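PDB 6CHU: citrate lyase subunit beta-like protein from Mycobacterium tuberculosis H37Rv, which is a magnesium-dependent lyase of the HpcH/HpaI aldolase family, acting as a bifunctional enzyme in itaconate dissimilation and leucine catabolism. Local coordinates for residues A117-A122 and A129-A134; R123-A128 and R168-T173. All blocks are in the same frame, centred on the assembly; numbering follows the deposited sequence.

Interaction 1: A117-A122 and A129-A134; sequences ALVETA and AEIAAA. With MG (magnesium ion), chain B.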
loop_
_atom_site.group_PDB
_atom_site.type_symbol
_atom_site.label_atom_id
_atom_site.label_comp_id
_atom_site.label_asym_id
_atom_site.label_seq_id
_atom_site.Cartn_x
_atom_site.Cartn_y
_atom_site.Cartn_z
ATOM N N ALA A 117 0.866 -4.191 19.258
ATOM C CA ALA A 117 -0.324 -3.567 18.696
ATOM C C ALA A 117 -0.875 -4.458 17.590
ATOM O O ALA A 117 -0.160 -4.790 16.634
ATOM C CB ALA A 117 0.004 -2.175 18.156
ATOM N N LEU A 118 -2.132 -4.860 17.737
ATOM C CA LEU A 118 -2.814 -5.698 16.755
ATOM C C LEU A 118 -3.699 -4.767 15.933
ATOM O O LEU A 118 -4.746 -4.302 16.398
ATOM C CB LEU A 118 -3.603 -6.807 17.446
ATOM C CG LEU A 118 -4.644 -7.570 16.623
ATOM C CD1 LEU A 118 -4.022 -8.178 15.369
ATOM C CD2 LEU A 118 -5.283 -8.674 17.496
ATOM N N VAL A 119 -3.251 -4.472 14.718
ATOM C CA VAL A 119 -3.979 -3.613 13.791
ATOM C C VAL A 119 -4.965 -4.473 13.003
ATOM O O VAL A 119 -4.570 -5.421 12.314
ATOM C CB VAL A 119 -3.012 -2.874 12.852
ATOM C CG1 VAL A 119 -3.776 -2.156 11.731
ATOM C CG2 VAL A 119 -2.167 -1.867 13.651
ATOM N N GLU A 120 -6.254 -4.142 13.114
ATOM C CA GLU A 120 -7.315 -4.917 12.479
ATOM C C GLU A 120 -8.507 -4.026 12.151
ATOM O O GLU A 120 -9.649 -4.496 12.120
ATOM C CB GLU A 120 -7.732 -6.109 13.378
ATOM C CG GLU A 120 -7.980 -5.733 14.840
ATOM C CD GLU A 120 -8.136 -6.932 15.756
ATOM O OE1 GLU A 120 -8.347 -8.063 15.242
ATOM O OE2 GLU A 120 -8.042 -6.732 16.997
ATOM N N THR A 121 -8.258 -2.732 11.924
ATOM C CA THR A 121 -9.262 -1.785 11.467
ATOM C C THR A 121 -8.593 -0.829 10.494
ATOM O O THR A 121 -7.364 -0.710 10.462
ATOM C CB THR A 121 -9.881 -0.962 12.610
ATOM O OG1 THR A 121 -8.882 -0.082 13.153
ATOM C CG2 THR A 121 -10.420 -1.864 13.720
ATOM N N ALA A 122 -9.423 -0.146 9.697
ATOM C CA ALA A 122 -8.904 0.819 8.733
ATOM C C ALA A 122 -8.134 1.939 9.419
ATOM O O ALA A 122 -7.078 2.355 8.934
ATOM C CB ALA A 122 -10.045 1.394 7.898
ATOM N N ALA A 129 2.212 3.560 11.113
ATOM C CA ALA A 129 3.544 4.073 11.430
ATOM C C ALA A 129 3.563 4.769 12.788
ATOM O O ALA A 129 4.513 4.615 13.568
ATOM C CB ALA A 129 4.022 5.033 10.337
ATOM N N GLU A 130 2.528 5.555 13.085
ATOM C CA GLU A 130 2.471 6.233 14.377
ATOM C C GLU A 130 2.336 5.230 15.518
ATOM O O GLU A 130 2.908 5.415 16.598
ATOM C CB GLU A 130 1.308 7.226 14.382
ATOM C CG GLU A 130 1.483 8.431 13.419
ATOM C CD GLU A 130 1.548 8.064 11.916
ATOM O OE1 GLU A 130 0.973 7.024 11.472
ATOM O OE2 GLU A 130 2.194 8.838 11.168
ATOM N N ILE A 131 1.571 4.167 15.297
ATOM C CA ILE A 131 1.422 3.122 16.308
ATOM C C ILE A 131 2.748 2.400 16.534
ATOM O O ILE A 131 3.172 2.171 17.678
ATOM C CB ILE A 131 0.308 2.152 15.871
ATOM C CG1 ILE A 131 -1.041 2.879 15.896
ATOM C CG2 ILE A 131 0.263 0.944 16.771
ATOM C CD1 ILE A 131 -2.178 2.081 15.219
ATOM N N ALA A 132 3.430 2.033 15.445
ATOM C CA ALA A 132 4.706 1.329 15.577
ATOM C C ALA A 132 5.771 2.180 16.257
ATOM O O ALA A 132 6.620 1.649 16.986
ATOM C CB ALA A 132 5.200 0.876 14.199
ATOM N N ALA A 133 5.763 3.492 16.018
ATOM C CA ALA A 133 6.784 4.370 16.578
ATOM C C ALA A 133 6.558 4.686 18.051
ATOM O O ALA A 133 7.478 5.196 18.711
ATOM C CB ALA A 133 6.838 5.667 15.774
ATOM N N ALA A 134 5.361 4.419 18.576
ATOM C CA ALA A 134 5.054 4.734 19.972
ATOM C C ALA A 134 6.034 4.035 20.907
ATOM O O ALA A 134 6.388 2.879 20.699
ATOM C CB ALA A 134 3.617 4.316 20.297
HETATM MG MG MG B . -9.476 -9.696 15.963
HETATM O O HOH W 1 -9.359 -8.863 17.875
HETATM O O HOH W 2 -9.475 -10.469 13.923
HETATM O O HOH W 3 -10.741 -11.228 16.703
#
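Ile131 of helix 128-133 presses against Ala117 and Val119 on the outer face of strand 114-119, the fifth of eight parallel strands in the TIM barrel. Its CG2 branch stands anti to the backbone N and meets Ala117 CB at 3.4 Å, tighter than usual for two carbons. The other branch is stretched out (chi2 169°), which carries CD1 alongside Val119 CG2 at a looser 4.2 Å. Alanine leaves room for the helix to come close, while the larger valine meets the longer arm of the isoleucine.

Just past the strand, at its C-terminal end, Glu120 turns to the active site. Its OE1 binds magnesium at 2.1 Å, beside three waters, and Asp146 is another ligand. With CG between the backbone N and the carbonyl carbon (chi1 48°) and the chain then extended, the carboxylate spans the distance to the metal. Water 1 can donate to OE2 (2.7 Å); the metal bond and Lys100 N, which bonds to OE2, probably restrict the group's rotation. The strand-helix packing is wholly apolar, relying on shape and exclusion of water, whereas backbone hydrogen bonds tie the strand to its barrel neighbours and metal ligation lies beyond its end.

Interaction 2: R123-A128 and R168-T173; sequences RGAVCA and RHVRST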
loop_
_atom_site.group_PDB
_atom_site.type_symbol
_atom_site.label_atom_id
_atom_site.label_comp_id
_atom_site.label_asym_id
_atom_site.label_seq_id
_atom_site.Cartn_x
_atom_site.Cartn_y
_atom_site.Cartn_z
ATOM N N ARG A 123 -8.654 2.459 10.536
ATOM C CA ARG A 123 -7.944 3.530 11.231
ATOM C C ARG A 123 -6.573 3.057 11.693
ATOM O O ARG A 123 -5.591 3.809 11.631
ATOM C CB ARG A 123 -8.760 4.037 12.426
ATOM C CG ARG A 123 -8.043 5.126 13.225
ATOM C CD ARG A 123 -7.918 6.384 12.390
ATOM N NE ARG A 123 -9.218 7.025 12.230
ATOM C CZ ARG A 123 -9.661 8.025 12.985
ATOM N NH1 ARG A 123 -8.898 8.521 13.953
ATOM N NH2 ARG A 123 -10.866 8.532 12.764
ATOM N N GLY A 124 -6.487 1.808 12.163
ATOM C CA GLY A 124 -5.199 1.280 12.585
ATOM C C GLY A 124 -4.224 1.161 11.427
ATOM O O GLY A 124 -3.028 1.408 11.582
ATOM N N ALA A 125 -4.724 0.771 10.254
ATOM C CA ALA A 125 -3.856 0.659 9.084
ATOM C C ALA A 125 -3.347 2.027 8.653
ATOM O O ALA A 125 -2.162 2.185 8.332
ATOM C CB ALA A 125 -4.603 -0.024 7.936
ATOM N N VAL A 126 -4.235 3.025 8.646
ATOM C CA VAL A 126 -3.859 4.389 8.269
ATOM C C VAL A 126 -2.833 4.962 9.236
ATOM O O VAL A 126 -1.972 5.766 8.841
ATOM C CB VAL A 126 -5.121 5.278 8.200
ATOM C CG1 VAL A 126 -4.756 6.750 8.086
ATOM C CG2 VAL A 126 -6.006 4.859 7.055
ATOM N N CYS A 127 -2.903 4.567 10.508
ATOM C CA CYS A 127 -2.039 5.079 11.563
ATOM C C CYS A 127 -0.924 4.111 11.939
ATOM O O CYS A 127 -0.328 4.267 13.012
ATOM C CB CYS A 127 -2.871 5.406 12.808
ATOM S SG CYS A 127 -4.011 6.777 12.525
ATOM N N ALA A 128 -0.616 3.132 11.078
ATOM C CA ALA A 128 0.298 2.060 11.470
ATOM C C ALA A 128 1.679 2.587 11.858
ATOM O O ALA A 128 2.292 2.088 12.809
ATOM C CB ALA A 128 0.407 1.020 10.344
ATOM N N ARG A 168 -4.021 -8.079 1.914
ATOM C CA ARG A 168 -2.614 -8.074 1.527
ATOM C C ARG A 168 -1.987 -6.708 1.761
ATOM O O ARG A 168 -0.832 -6.611 2.192
ATOM C CB ARG A 168 -2.471 -8.483 0.063
ATOM C CG ARG A 168 -3.032 -9.864 -0.210
ATOM C CD ARG A 168 -3.259 -10.071 -1.706
ATOM N NE ARG A 168 -2.049 -10.440 -2.425
ATOM C CZ ARG A 168 -1.853 -11.633 -2.986
ATOM N NH1 ARG A 168 -2.792 -12.568 -2.906
ATOM N NH2 ARG A 168 -0.720 -11.893 -3.631
ATOM N N HIS A 169 -2.742 -5.641 1.493
ATOM C CA HIS A 169 -2.224 -4.284 1.654
ATOM C C HIS A 169 -1.901 -3.991 3.115
ATOM O O HIS A 169 -0.835 -3.446 3.439
ATOM C CB HIS A 169 -3.265 -3.303 1.108
ATOM C CG HIS A 169 -2.803 -1.878 1.006
ATOM N ND1 HIS A 169 -2.353 -1.331 -0.174
ATOM C CD2 HIS A 169 -2.808 -0.873 1.912
ATOM C CE1 HIS A 169 -2.068 -0.054 0.017
ATOM N NE2 HIS A 169 -2.335 0.251 1.274
ATOM N N VAL A 170 -2.813 -4.356 4.021
ATOM C CA VAL A 170 -2.587 -4.116 5.452
ATOM C C VAL A 170 -1.457 -4.996 5.980
ATOM O O VAL A 170 -0.654 -4.563 6.826
ATOM C CB VAL A 170 -3.903 -4.327 6.224
ATOM C CG1 VAL A 170 -3.665 -4.336 7.742
ATOM C CG2 VAL A 170 -4.923 -3.242 5.831
ATOM N N ARG A 171 -1.368 -6.240 5.493
ATOM C CA ARG A 171 -0.254 -7.117 5.860
ATOM C C ARG A 171 1.097 -6.463 5.580
ATOM O O ARG A 171 1.973 -6.415 6.451
ATOM C CB ARG A 171 -0.372 -8.426 5.090
ATOM C CG ARG A 171 0.617 -9.506 5.496
ATOM C CD ARG A 171 0.364 -10.705 4.590
ATOM N NE ARG A 171 0.971 -11.940 5.061
ATOM C CZ ARG A 171 1.050 -13.042 4.316
ATOM N NH1 ARG A 171 0.590 -13.026 3.064
ATOM N NH2 ARG A 171 1.595 -14.154 4.809
ATOM N N SER A 172 1.293 -5.982 4.350
ATOM C CA SER A 172 2.527 -5.280 4.000
ATOM C C SER A 172 2.698 -4.009 4.818
ATOM O O SER A 172 3.816 -3.680 5.243
ATOM C CB SER A 172 2.546 -4.953 2.504
ATOM O OG SER A 172 2.562 -6.139 1.722
ATOM N N THR A 173 1.609 -3.262 5.028
ATOM C CA THR A 173 1.683 -2.048 5.839
ATOM C C THR A 173 2.258 -2.341 7.223
ATOM O O THR A 173 3.137 -1.619 7.714
ATOM C CB THR A 173 0.293 -1.415 5.957
ATOM O OG1 THR A 173 -0.164 -1.021 4.655
ATOM C CG2 THR A 173 0.332 -0.187 6.867
#
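Ala125 and Ala128 of residues 123-128 lie against Val170 and Thr173 of helix 165-180, and the apolar part of their contact is made of methyl groups. Ala125 CB meets Val170 CG2 at 3.9 Å; the valine's rotation (chi1 170°) puts this branch, the one anti to the carbonyl carbon, against the alanine. One helical turn further on, Thr173 CG2 reaches Ala128 CB at 3.7 Å and lies equally close, at 3.7 Å, to the carbonyl oxygen Ala125 O. Alanines suit this interface because they let the backbones approach: the CA atoms of Ala125 and Val170 are 6.1 Å apart.

The two segments belong to the outer layer of the TIM barrel. Two short helices follow the fifth strand, 122-126 carrying Ala125 and 128-133 beginning with Ala128, with Cys127 breaking the helix between them. Helix 165-180 comes after the sixth strand and packs against both.

The hydroxyl of Thr173 is bonded within its own helix. Thr173 OG1 donates to His169 O at 2.8 Å, coming in 40° out of the carbonyl plane, while Thr173 N approaches the same oxygen from the opposite face. The side-chain bond holds the hydroxyl against its own helix and leaves CG2 directed at the alanines, so one beta-branched residue serves both chemistries.

Between subunits, the His169 ring makes edge-to-face contacts with His169 of both other subunits, and Val170 packs on Leu176 of the second subunit. Arg123 NE bonds to Ala180 O of that second subunit, and Arg168 NE forms a salt bridge with Asp165 of the third.

How the interactions relate
Both interactions are buried, but interaction 1 joins the barrel wall to its helical layer, whereas interaction 2 joins helix to helix within that layer and continues into the trimer interface. Helix 128-133 serves both, giving Ala128 to interaction 2 and Ile131 to interaction 1; residues 123-128 connect the two segments of interaction 1. They also touch: Val119 CG1 packs 3.4 Å from Ala125 N, and Ile131 CD1 lies near Gly124 O, where the lack of a side chain lets them approach the backbone. The strand carrying Glu120 at its C-terminal end packs through its outer face, away from the metal, one isoleucine against an alanine and a valine; the helix contact relies on alanines and adds a threonine that satisfies its hydroxyl internally.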